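Local coordinates for protein beta-glucosidase (Saccharopolyspora erythraea D, PDB 5M6G) that probably hydrolyses terminal, non-reducing beta-D-glucosyl residues to release beta-D-glucose, as a magnesium-binding glycosidase of glycosyl hydrolase family 3, at residues V128-V131 / H132-N136; I142-N146 / I147-A151; P155-V158 / Q159-A163; E167-A171 / T172-W176. All blocks are in the same frame, centred on the assembly; numbering follows the deposited sequence.

Interaction 1. Residues V128-V131 / H132-N136; sequences VDAV and HGHNN. With SOR (sorbitol), chain L.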
loop_
_atom_site.group_PDB
_atom_site.type_symbol
_atom_site.label_atom_id
_atom_site.label_comp_id
_atom_site.label_asym_id
_atom_site.label_seq_id
_atom_site.Cartn_x
_atom_site.Cartn_y
_atom_site.Cartn_z
ATOM N N VAL A 128 1.782 -3.154 10.511
ATOM C CA VAL A 128 1.839 -1.755 10.111
ATOM C C VAL A 128 1.555 -1.696 8.618
ATOM O O VAL A 128 1.775 -2.667 7.895
ATOM C CB VAL A 128 3.225 -1.144 10.447
ATOM C CG1 VAL A 128 4.300 -1.682 9.508
ATOM C CG2 VAL A 128 3.182 0.366 10.382
ATOM N N ASP A 129 1.095 -0.540 8.145
ATOM C CA ASP A 129 1.025 -0.290 6.701
ATOM C C ASP A 129 2.393 0.187 6.230
ATOM O O ASP A 129 2.738 1.362 6.365
ATOM C CB ASP A 129 -0.045 0.741 6.359
ATOM C CG ASP A 129 -1.443 0.268 6.698
ATOM O OD1 ASP A 129 -2.009 -0.542 5.924
ATOM O OD2 ASP A 129 -1.974 0.716 7.736
ATOM N N ALA A 130 3.197 -0.733 5.708
ATOM C CA ALA A 130 4.413 -0.379 4.985
ATOM C C ALA A 130 4.118 -0.685 3.522
ATOM O O ALA A 130 4.502 -1.732 3.000
ATOM C CB ALA A 130 5.642 -1.142 5.509
ATOM N N VAL A 131 3.410 0.246 2.862
ATOM C CA VAL A 131 2.842 0.000 1.534
ATOM C C VAL A 131 3.615 0.667 0.391
ATOM O O VAL A 131 3.329 0.378 -0.783
ATOM C CB VAL A 131 1.360 0.434 1.481
ATOM C CG1 VAL A 131 0.548 -0.383 2.458
ATOM C CG2 VAL A 131 1.227 1.922 1.795
ATOM N N HIS A 132 4.560 1.568 0.685
ATOM C CA HIS A 132 5.499 2.022 -0.343
ATOM C C HIS A 132 6.765 2.449 0.405
ATOM O O HIS A 132 7.175 3.609 0.435
ATOM C CB HIS A 132 4.943 3.116 -1.265
ATOM C CG HIS A 132 4.514 4.386 -0.582
ATOM N ND1 HIS A 132 4.664 5.627 -1.173
ATOM C CD2 HIS A 132 3.900 4.610 0.603
ATOM C CE1 HIS A 132 4.160 6.556 -0.381
ATOM N NE2 HIS A 132 3.701 5.966 0.710
ATOM N N GLY A 133 7.412 1.449 1.002
ATOM C CA GLY A 133 8.401 1.681 2.034
ATOM C C GLY A 133 7.752 1.634 3.403
ATOM O O GLY A 133 6.548 1.411 3.551
ATOM N N HIS A 134 8.581 1.836 4.434
ATOM C CA HIS A 134 8.111 1.908 5.821
ATOM C C HIS A 134 7.560 3.318 6.071
ATOM O O HIS A 134 8.127 4.135 6.799
ATOM C CB HIS A 134 9.250 1.538 6.766
ATOM C CG HIS A 134 8.810 1.149 8.141
ATOM N ND1 HIS A 134 7.501 1.240 8.555
ATOM C CD2 HIS A 134 9.511 0.685 9.203
ATOM C CE1 HIS A 134 7.410 0.830 9.810
ATOM N NE2 HIS A 134 8.617 0.488 10.226
ATOM N N ASN A 135 6.408 3.597 5.440
ATOM C CA ASN A 135 5.978 4.970 5.175
ATOM C C ASN A 135 5.489 5.740 6.399
ATOM O O ASN A 135 5.349 6.962 6.306
ATOM C CB ASN A 135 4.884 4.980 4.105
ATOM C CG ASN A 135 3.834 3.891 4.323
ATOM O OD1 ASN A 135 3.905 2.828 3.715
ATOM N ND2 ASN A 135 2.861 4.158 5.190
ATOM N N ASN A 136 5.200 5.091 7.523
ATOM C CA ASN A 136 4.893 5.858 8.728
ATOM C C ASN A 136 6.133 6.437 9.398
ATOM O O ASN A 136 6.000 7.296 10.275
ATOM C CB ASN A 136 4.155 4.985 9.751
ATOM C CG ASN A 136 2.745 4.677 9.333
ATOM O OD1 ASN A 136 1.945 5.583 9.052
ATOM N ND2 ASN A 136 2.427 3.390 9.262
HETATM C C1 SOR L . -6.018 -1.220 4.646
HETATM C C2 SOR L . -5.098 -0.766 5.766
HETATM C C3 SOR L . -5.943 -0.184 6.894
HETATM C C4 SOR L . -5.082 0.604 7.877
HETATM C C5 SOR L . -5.878 1.642 8.673
HETATM C C6 SOR L . -4.887 2.594 9.336
HETATM O O1 SOR L . -5.328 -1.251 3.420
HETATM O O2 SOR L . -4.341 -1.867 6.238
HETATM O O3 SOR L . -6.579 -1.243 7.561
HETATM O O4 SOR L . -4.441 -0.286 8.770
HETATM O O5 SOR L . -6.783 2.367 7.850
HETATM O O6 SOR L . -5.536 3.781 9.741
HETATM O O HOH W 1 4.875 2.341 7.990
HETATM O O HOH W 2 0.077 1.768 9.381
HETATM O O HOH W 3 6.065 -1.042 0.674
#
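Asn135 reaches back across the loop 128-136 and accepts the backbone N-H of Val131 on its OD1 (Val131 N to Asn135 OD1 2.8 Å), the donor nearly in line with the side-chain C=O (162°). CG of Asn135 sits between its own backbone N and carbonyl carbon (chi1 44°), which brings the amide back toward Val131 N; a second, weak bond comes to OD1 from the N-H of His132. Replacing Asn135 by an alanine would probably leave the Val131 N-H without this acceptor and this part of the loop freer to move. His134 is the centre of an inverse gamma turn.

Of the waters, one donates to Asp129 O, accepts from Asn136 N and meets ND1 of His134 in the ring plane, 2.9 Å from that atom; NE2 of the same ring bonds Thr172 OG1. Another is shared by Asp129 N, Asp129 OD2 and Asn136 ND2, while Asn136 OD1 bonds the N of Gly93.

Val128 CG1 lies 4.0 Å from His134 CE1, the two side chains set roughly perpendicular.

Ligand binding falls to Asp129, whose carboxylate oxygens each accept from sorbitol: OD1 from its O2 at 2.7 Å, OD2 from its O4 at 2.9 Å. Arg192, Lys231, His232 and Asp310 also hydrogen-bond it.

The loop leaves strand 125-128 of the TIM-barrel-like N-terminal domain, with Ala130 and His134 against helix 155-170 and His132 bonded to the carbonyl of Trp448.

Interaction 2. Residues I142-N146 / I147-A151; sequences IYPHN and IGLGA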
loop_
_atom_site.group_PDB
_atom_site.type_symbol
_atom_site.label_atom_id
_atom_site.label_comp_id
_atom_site.label_asym_id
_atom_site.label_seq_id
_atom_site.Cartn_x
_atom_site.Cartn_y
_atom_site.Cartn_z
ATOM N N ILE A 142 10.817 6.279 0.717
ATOM C CA ILE A 142 9.444 6.267 0.211
ATOM C C ILE A 142 9.482 5.908 -1.270
ATOM O O ILE A 142 9.973 6.682 -2.104
ATOM C CB ILE A 142 8.727 7.601 0.451
ATOM C CG1 ILE A 142 8.718 7.947 1.955
ATOM C CG2 ILE A 142 7.303 7.550 -0.128
ATOM C CD1 ILE A 142 8.019 6.912 2.831
ATOM N N TYR A 143 8.956 4.730 -1.597
ATOM C CA TYR A 143 8.954 4.179 -2.943
ATOM C C TYR A 143 7.737 4.673 -3.710
ATOM O O TYR A 143 6.768 5.153 -3.109
ATOM C CB TYR A 143 8.978 2.642 -2.876
ATOM C CG TYR A 143 10.275 2.131 -2.277
ATOM C CD1 TYR A 143 11.428 2.014 -3.056
ATOM C CD2 TYR A 143 10.360 1.817 -0.929
ATOM C CE1 TYR A 143 12.630 1.583 -2.500
ATOM C CE2 TYR A 143 11.547 1.372 -0.364
ATOM C CZ TYR A 143 12.680 1.267 -1.150
ATOM O OH TYR A 143 13.860 0.835 -0.588
ATOM N N PRO A 144 7.770 4.618 -5.043
ATOM C CA PRO A 144 6.562 4.934 -5.814
ATOM C C PRO A 144 5.391 4.080 -5.349
ATOM O O PRO A 144 5.559 2.917 -4.966
ATOM C CB PRO A 144 6.962 4.600 -7.255
ATOM C CG PRO A 144 8.458 4.796 -7.281
ATOM C CD PRO A 144 8.915 4.301 -5.916
ATOM N N HIS A 145 4.201 4.670 -5.360
ATOM C CA HIS A 145 3.024 3.867 -5.071
ATOM C C HIS A 145 2.811 2.822 -6.170
ATOM O O HIS A 145 3.404 2.876 -7.258
ATOM C CB HIS A 145 1.785 4.748 -4.911
ATOM C CG HIS A 145 1.574 5.249 -3.512
ATOM N ND1 HIS A 145 1.400 4.406 -2.431
ATOM C CD2 HIS A 145 1.515 6.510 -3.019
ATOM C CE1 HIS A 145 1.224 5.126 -1.337
ATOM N NE2 HIS A 145 1.298 6.408 -1.665
ATOM N N ASN A 146 1.941 1.859 -5.858
ATOM C CA ASN A 146 1.789 0.662 -6.683
ATOM C C ASN A 146 1.461 0.980 -8.143
ATOM O O ASN A 146 1.941 0.286 -9.048
ATOM C CB ASN A 146 0.708 -0.247 -6.088
ATOM C CG ASN A 146 1.219 -1.052 -4.909
ATOM O OD1 ASN A 146 2.411 -1.055 -4.634
ATOM N ND2 ASN A 146 0.318 -1.755 -4.219
ATOM N N ILE A 147 0.635 1.994 -8.405
ATOM C CA ILE A 147 0.231 2.233 -9.791
ATOM C C ILE A 147 1.456 2.531 -10.655
ATOM O O ILE A 147 1.616 1.962 -11.741
ATOM C CB ILE A 147 -0.843 3.341 -9.878
ATOM C CG1 ILE A 147 -1.298 3.542 -11.329
ATOM C CG2 ILE A 147 -0.344 4.680 -9.302
ATOM C CD1 ILE A 147 -2.462 4.509 -11.483
ATOM N N GLY A 148 2.376 3.369 -10.157
ATOM C CA GLY A 148 3.614 3.607 -10.887
ATOM C C GLY A 148 4.489 2.371 -10.974
ATOM O O GLY A 148 5.113 2.114 -12.008
ATOM N N LEU A 149 4.542 1.579 -9.893
ATOM C CA LEU A 149 5.257 0.308 -9.954
ATOM C C LEU A 149 4.673 -0.602 -11.031
ATOM O O LEU A 149 5.417 -1.279 -11.748
ATOM C CB LEU A 149 5.233 -0.377 -8.586
ATOM C CG LEU A 149 5.950 0.407 -7.471
ATOM C CD1 LEU A 149 6.041 -0.430 -6.162
ATOM C CD2 LEU A 149 7.362 0.904 -7.905
ATOM N N GLY A 150 3.343 -0.633 -11.162
ATOM C CA GLY A 150 2.743 -1.409 -12.240
ATOM C C GLY A 150 3.154 -0.888 -13.601
ATOM O O GLY A 150 3.394 -1.660 -14.532
ATOM N N ALA A 151 3.263 0.436 -13.726
ATOM C CA ALA A 151 3.710 1.049 -14.974
ATOM C C ALA A 151 5.129 0.644 -15.348
ATOM O O ALA A 151 5.463 0.648 -16.536
ATOM C CB ALA A 151 3.603 2.571 -14.871
#
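Leu149 and Pro144 meet where the loop 142-145 runs into helix 146-152, and most of the polar atoms that matter here belong to the backbone. His145, at the N-cap position, gives its carbonyl to the first turn: Leu149 N lies 3.1 Å from His145 O, in the carbonyl plane, with a nearly straight N-H (167°). One residue on, Gly150 N approaches Asn146 O to 2.7 Å, almost in line with that C=O. These two i to i+4 bonds are the evidence that helical pairing starts with the carbonyl of the N-cap residue.

The side-chain donors turn to other parts of the chain. NE2 of His145 bonds the carbonyl of Gly447, and ND2 of Asn146 bonds that of Glu195. With CG of Asn146 anti to its carbonyl carbon (chi1 -79°), the amide stands beside the helix start, and Asn146 OD1 comes 4.0 Å from Leu149 CD1.

Leu149 supplies the apolar part. Leu149 CD2 packs 3.8 Å from Pro144 CB, the leucine running nearly square to the proline ring, while Leu149 CG lies 3.6 Å from Pro144 O.

This helix start is wedged between several elements: Pro144 lies on Ala408 and Val409 of helix 399-412, Leu149 on Val158 of helix 155-170, and Ile147 on Trp560 of strand 555-560, an element of the mixed sheet.

Interaction 3. Residues P155-V158 / Q159-A163; sequences PDLV and QRIGA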
loop_
_atom_site.group_PDB
_atom_site.type_symbol
_atom_site.label_atom_id
_atom_site.label_comp_id
_atom_site.label_asym_id
_atom_site.label_seq_id
_atom_site.Cartn_x
_atom_site.Cartn_y
_atom_site.Cartn_z
ATOM N N PRO A 155 8.600 -6.832 -12.536
ATOM C CA PRO A 155 8.361 -7.539 -11.260
ATOM C C PRO A 155 9.612 -7.738 -10.430
ATOM O O PRO A 155 9.533 -7.786 -9.193
ATOM C CB PRO A 155 7.777 -8.891 -11.700
ATOM C CG PRO A 155 7.339 -8.691 -13.126
ATOM C CD PRO A 155 8.225 -7.640 -13.708
ATOM N N ASP A 156 10.765 -7.902 -11.068
ATOM C CA ASP A 156 11.988 -8.082 -10.298
ATOM C C ASP A 156 12.297 -6.839 -9.473
ATOM O O ASP A 156 12.706 -6.936 -8.308
ATOM C CB ASP A 156 13.141 -8.421 -11.234
ATOM C CG ASP A 156 14.342 -8.932 -10.492
ATOM O OD1 ASP A 156 14.269 -10.072 -9.978
ATOM O OD2 ASP A 156 15.348 -8.202 -10.416
ATOM N N LEU A 157 12.077 -5.659 -10.059
ATOM C CA LEU A 157 12.252 -4.406 -9.333
ATOM C C LEU A 157 11.310 -4.313 -8.139
ATOM O O LEU A 157 11.704 -3.857 -7.060
ATOM C CB LEU A 157 12.009 -3.231 -10.277
ATOM C CG LEU A 157 12.043 -1.831 -9.665
ATOM C CD1 LEU A 157 13.478 -1.471 -9.314
ATOM C CD2 LEU A 157 11.434 -0.817 -10.651
ATOM N N VAL A 158 10.052 -4.714 -8.323
ATOM C CA VAL A 158 9.088 -4.663 -7.228
ATOM C C VAL A 158 9.505 -5.619 -6.116
ATOM O O VAL A 158 9.385 -5.306 -4.923
ATOM C CB VAL A 158 7.674 -4.959 -7.767
ATOM C CG1 VAL A 158 6.695 -5.352 -6.643
ATOM C CG2 VAL A 158 7.168 -3.748 -8.561
ATOM N N GLN A 159 10.044 -6.780 -6.492
ATOM C CA GLN A 159 10.567 -7.713 -5.501
ATOM C C GLN A 159 11.726 -7.094 -4.716
ATOM O O GLN A 159 11.766 -7.187 -3.484
ATOM C CB GLN A 159 10.991 -9.013 -6.191
ATOM C CG GLN A 159 11.666 -10.032 -5.279
ATOM C CD GLN A 159 11.903 -11.362 -5.977
ATOM O OE1 GLN A 159 11.154 -11.746 -6.872
ATOM N NE2 GLN A 159 12.956 -12.062 -5.578
ATOM N N ARG A 160 12.660 -6.423 -5.402
ATOM C CA ARG A 160 13.767 -5.788 -4.684
ATOM C C ARG A 160 13.259 -4.723 -3.724
ATOM O O ARG A 160 13.818 -4.539 -2.635
ATOM C CB ARG A 160 14.772 -5.172 -5.666
ATOM C CG ARG A 160 15.760 -6.161 -6.249
ATOM C CD ARG A 160 15.876 -5.986 -7.752
ATOM N NE ARG A 160 16.648 -4.801 -8.100
ATOM C CZ ARG A 160 16.620 -4.206 -9.290
ATOM N NH1 ARG A 160 15.850 -4.681 -10.265
ATOM N NH2 ARG A 160 17.367 -3.132 -9.498
ATOM N N ILE A 161 12.213 -3.994 -4.121
ATOM C CA ILE A 161 11.620 -2.990 -3.243
ATOM C C ILE A 161 10.981 -3.657 -2.029
ATOM O O ILE A 161 11.096 -3.163 -0.897
ATOM C CB ILE A 161 10.604 -2.143 -4.031
ATOM C CG1 ILE A 161 11.317 -1.294 -5.092
ATOM C CG2 ILE A 161 9.781 -1.281 -3.084
ATOM C CD1 ILE A 161 10.386 -0.738 -6.176
ATOM N N GLY A 162 10.303 -4.789 -2.241
ATOM C CA GLY A 162 9.801 -5.565 -1.112
ATOM C C GLY A 162 10.896 -5.937 -0.129
ATOM O O GLY A 162 10.725 -5.806 1.090
ATOM N N ALA A 163 12.047 -6.378 -0.643
ATOM C CA ALA A 163 13.154 -6.767 0.232
ATOM C C ALA A 163 13.741 -5.568 0.965
ATOM O O ALA A 163 14.064 -5.661 2.158
ATOM C CB ALA A 163 14.241 -7.475 -0.577
#
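Four successive i to i+4 bonds, from Gln159 N to Pro155 O through Gly162 N to Val158 O, span 2.9 to 3.0 Å, and in each the donor is tilted 20 to 24° from the carbonyl plane, consistent with regular alpha-helix.

On the outer side Asp156 and Arg160, one helical turn apart, form a salt bridge that is long, with Asp156 OD2 and Arg160 NH1 3.6 Å apart. CG of Asp156 lies anti to its own N (chi1 -167°), which brings the carboxylate toward Arg160, and the Arg160 chain bends at both chi2 and chi3, curling the guanidinium back along the helix toward the start. The carboxylate and guanidinium planes differ by 40° and so are not coplanar; the bridge rests on the single NH1-OD2 pair. The aliphatic stem of the arginine lies alongside in van der Waals contact: Arg160 CD comes 3.5 Å from Asp156 OD2 and 3.4 Å from Asp156 O.

Leu157 CD1 sits over one face of the same guanidinium, 3.9 Å from its plane and off its centre.

This is the first half of helix 155-170, which lies before the short strand 176-177 in the parallel sheet of the TIM-barrel-like domain. It is amphipathic: Asp156 and Arg160 are exposed, while Leu157, Val158 and Ile161 are buried.

Leu157 and Ile161 cross obliquely, Leu157 CG lying 4.0 Å from Ile161 CD1, and both touch Ala408 of helix 399-412. Ile161 CG1 rests 3.3 Å from Leu157 O. Val158 and Ile161 also meet Leu149 of helix 146-152, and Val158 with Gln159 faces helix 209-215 at Ser209.

Interaction 4. Residues E167-A171 / T172-W176; sequences EEVAA and TGIDW. With MG (magnesium ion), chain F; MG (magnesium ion), chain E.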
loop_
_atom_site.group_PDB
_atom_site.type_symbol
_atom_site.label_atom_id
_atom_site.label_comp_id
_atom_site.label_asym_id
_atom_site.label_seq_id
_atom_site.Cartn_x
_atom_site.Cartn_y
_atom_site.Cartn_z
ATOM N N GLU A 167 13.679 -4.815 5.100
ATOM C CA GLU A 167 14.815 -4.447 5.939
ATOM C C GLU A 167 14.493 -3.247 6.811
ATOM O O GLU A 167 14.820 -3.239 8.006
ATOM C CB GLU A 167 16.040 -4.152 5.083
ATOM C CG GLU A 167 16.820 -5.373 4.678
ATOM C CD GLU A 167 18.091 -4.993 3.962
ATOM O OE1 GLU A 167 18.040 -4.055 3.136
ATOM O OE2 GLU A 167 19.137 -5.606 4.243
ATOM N N GLU A 168 13.852 -2.218 6.237
ATOM C CA GLU A 168 13.605 -1.008 7.014
ATOM C C GLU A 168 12.531 -1.241 8.065
ATOM O O GLU A 168 12.571 -0.623 9.138
ATOM C CB GLU A 168 13.247 0.156 6.079
ATOM C CG GLU A 168 14.365 0.416 5.086
ATOM C CD GLU A 168 14.318 1.798 4.454
ATOM O OE1 GLU A 168 13.491 2.637 4.867
ATOM O OE2 GLU A 168 15.127 2.037 3.546
ATOM N N VAL A 169 11.587 -2.139 7.783
ATOM C CA VAL A 169 10.568 -2.497 8.765
ATOM C C VAL A 169 11.185 -3.343 9.871
ATOM O O VAL A 169 10.962 -3.097 11.061
ATOM C CB VAL A 169 9.390 -3.215 8.071
ATOM C CG1 VAL A 169 8.428 -3.831 9.106
ATOM C CG2 VAL A 169 8.659 -2.243 7.159
ATOM N N ALA A 170 11.989 -4.337 9.497
ATOM C CA ALA A 170 12.577 -5.223 10.497
ATOM C C ALA A 170 13.524 -4.469 11.421
ATOM O O ALA A 170 13.706 -4.867 12.578
ATOM C CB ALA A 170 13.301 -6.384 9.813
ATOM N N ALA A 171 14.118 -3.375 10.929
ATOM C CA ALA A 171 14.951 -2.517 11.765
ATOM C C ALA A 171 14.167 -1.952 12.939
ATOM O O ALA A 171 14.741 -1.700 14.004
ATOM C CB ALA A 171 15.529 -1.372 10.930
ATOM N N THR A 172 12.864 -1.751 12.770
ATOM C CA THR A 172 12.018 -1.261 13.844
ATOM C C THR A 172 11.371 -2.394 14.628
ATOM O O THR A 172 10.578 -2.126 15.536
ATOM C CB THR A 172 10.928 -0.326 13.291
ATOM O OG1 THR A 172 10.003 -1.061 12.480
ATOM C CG2 THR A 172 11.540 0.797 12.447
ATOM N N GLY A 173 11.678 -3.649 14.299
ATOM C CA GLY A 173 11.114 -4.792 14.985
ATOM C C GLY A 173 9.809 -5.292 14.396
ATOM O O GLY A 173 9.518 -6.488 14.484
ATOM N N ILE A 174 9.027 -4.397 13.786
ATOM C CA ILE A 174 7.707 -4.754 13.280
ATOM C C ILE A 174 7.821 -5.937 12.329
ATOM O O ILE A 174 8.751 -6.026 11.519
ATOM C CB ILE A 174 7.071 -3.518 12.620
ATOM C CG1 ILE A 174 6.825 -2.444 13.690
ATOM C CG2 ILE A 174 5.787 -3.892 11.873
ATOM C CD1 ILE A 174 6.327 -1.095 13.149
ATOM N N ASP A 175 6.880 -6.875 12.452
ATOM C CA ASP A 175 7.005 -8.199 11.872
ATOM C C ASP A 175 6.195 -8.395 10.611
ATOM O O ASP A 175 6.331 -9.440 9.976
ATOM C CB ASP A 175 6.547 -9.246 12.893
ATOM C CG ASP A 175 7.180 -9.023 14.231
ATOM O OD1 ASP A 175 8.409 -9.219 14.303
ATOM O OD2 ASP A 175 6.472 -8.607 15.169
ATOM N N TRP A 176 5.365 -7.428 10.246
ATOM C CA TRP A 176 4.199 -7.718 9.419
ATOM C C TRP A 176 3.746 -6.423 8.773
ATOM O O TRP A 176 3.427 -5.465 9.484
ATOM C CB TRP A 176 3.103 -8.327 10.314
ATOM C CG TRP A 176 1.783 -8.680 9.687
ATOM C CD1 TRP A 176 1.449 -8.699 8.353
ATOM C CD2 TRP A 176 0.600 -9.065 10.404
ATOM N NE1 TRP A 176 0.123 -9.089 8.206
ATOM C CE2 TRP A 176 -0.417 -9.308 9.450
ATOM C CE3 TRP A 176 0.304 -9.230 11.768
ATOM C CZ2 TRP A 176 -1.704 -9.714 9.818
ATOM C CZ3 TRP A 176 -0.975 -9.634 12.134
ATOM C CH2 TRP A 176 -1.963 -9.874 11.160
HETATM MG MG MG F . 10.359 -8.320 14.128
HETATM MG MG MG E . 19.174 -3.296 1.748
HETATM O O HOH W 4 20.328 -5.259 1.424
HETATM O O HOH W 5 20.673 -2.528 2.702
HETATM O O HOH W 6 19.844 -2.835 -0.211
HETATM O O HOH W 7 17.681 -4.240 0.386
HETATM O O HOH W 8 10.446 -9.115 16.161
#
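Thr172 bonds twice to one carbonyl, that of Val169, near the C-terminal end of helix 155-170. Thr172 CB stands 3.6 Å from Val169 O. From there OG1, set between the backbone N and carbonyl carbon (chi1 67°), donates to Val169 O at 2.7 Å, in the carbonyl plane and on a lone pair; OG1 is also bonded to His134 NE2. The methyl CG2 turns the other way, to 3.7 Å from Glu168 O. The residue's own N-H reaches Val169 O from above the carbonyl plane, at 2.9 Å, leaving the in-plane place to the hydroxyl. A valine in place of Thr172 would probably leave Val169 O without the hydroxyl on its lone pair, and His134 NE2 without this partner.

Thr172 lies in a type I turn from Ala170 to Gly173; the positive phi of Gly173 (89°) would jam a side chain against the preceding carbonyl. Gly173 O (2.0 Å) and Asp175 OD1 (2.1 Å) bind one magnesium ion, while Glu167 OE1 holds another together with His401.

Val169 CG1 packs 3.8 Å from Ile174 CB. Beyond the turn Ile174 lies on Tyr126 and Val128 of strand 125-128 and on Trp104 of helix 101-116, as the chain enters strand 176-177.

In the fold
All four contacts are short-range closures along one run of the family 3 N-terminal domain. Interactions 1, 2 and 4 are buried; interaction 3 is partly buried, and it alone carries an Asp-Arg salt bridge, on its exposed side. Interactions 3 and 4 share helix 155-170, one regular, the other its turn, which supplies ligands to two magnesium ions. The contacts are linked in pairs. Interaction 1, which binds the sorbitol, touches interaction 2 through His132 ND1 and Tyr143 O, and interaction 4 probably through Val128 N to Trp176 O as well as through His134 and Thr172. Interactions 2 and 3 meet by apolar packing alone, Tyr143 CG lying 3.5 Å from Ile161 CG2.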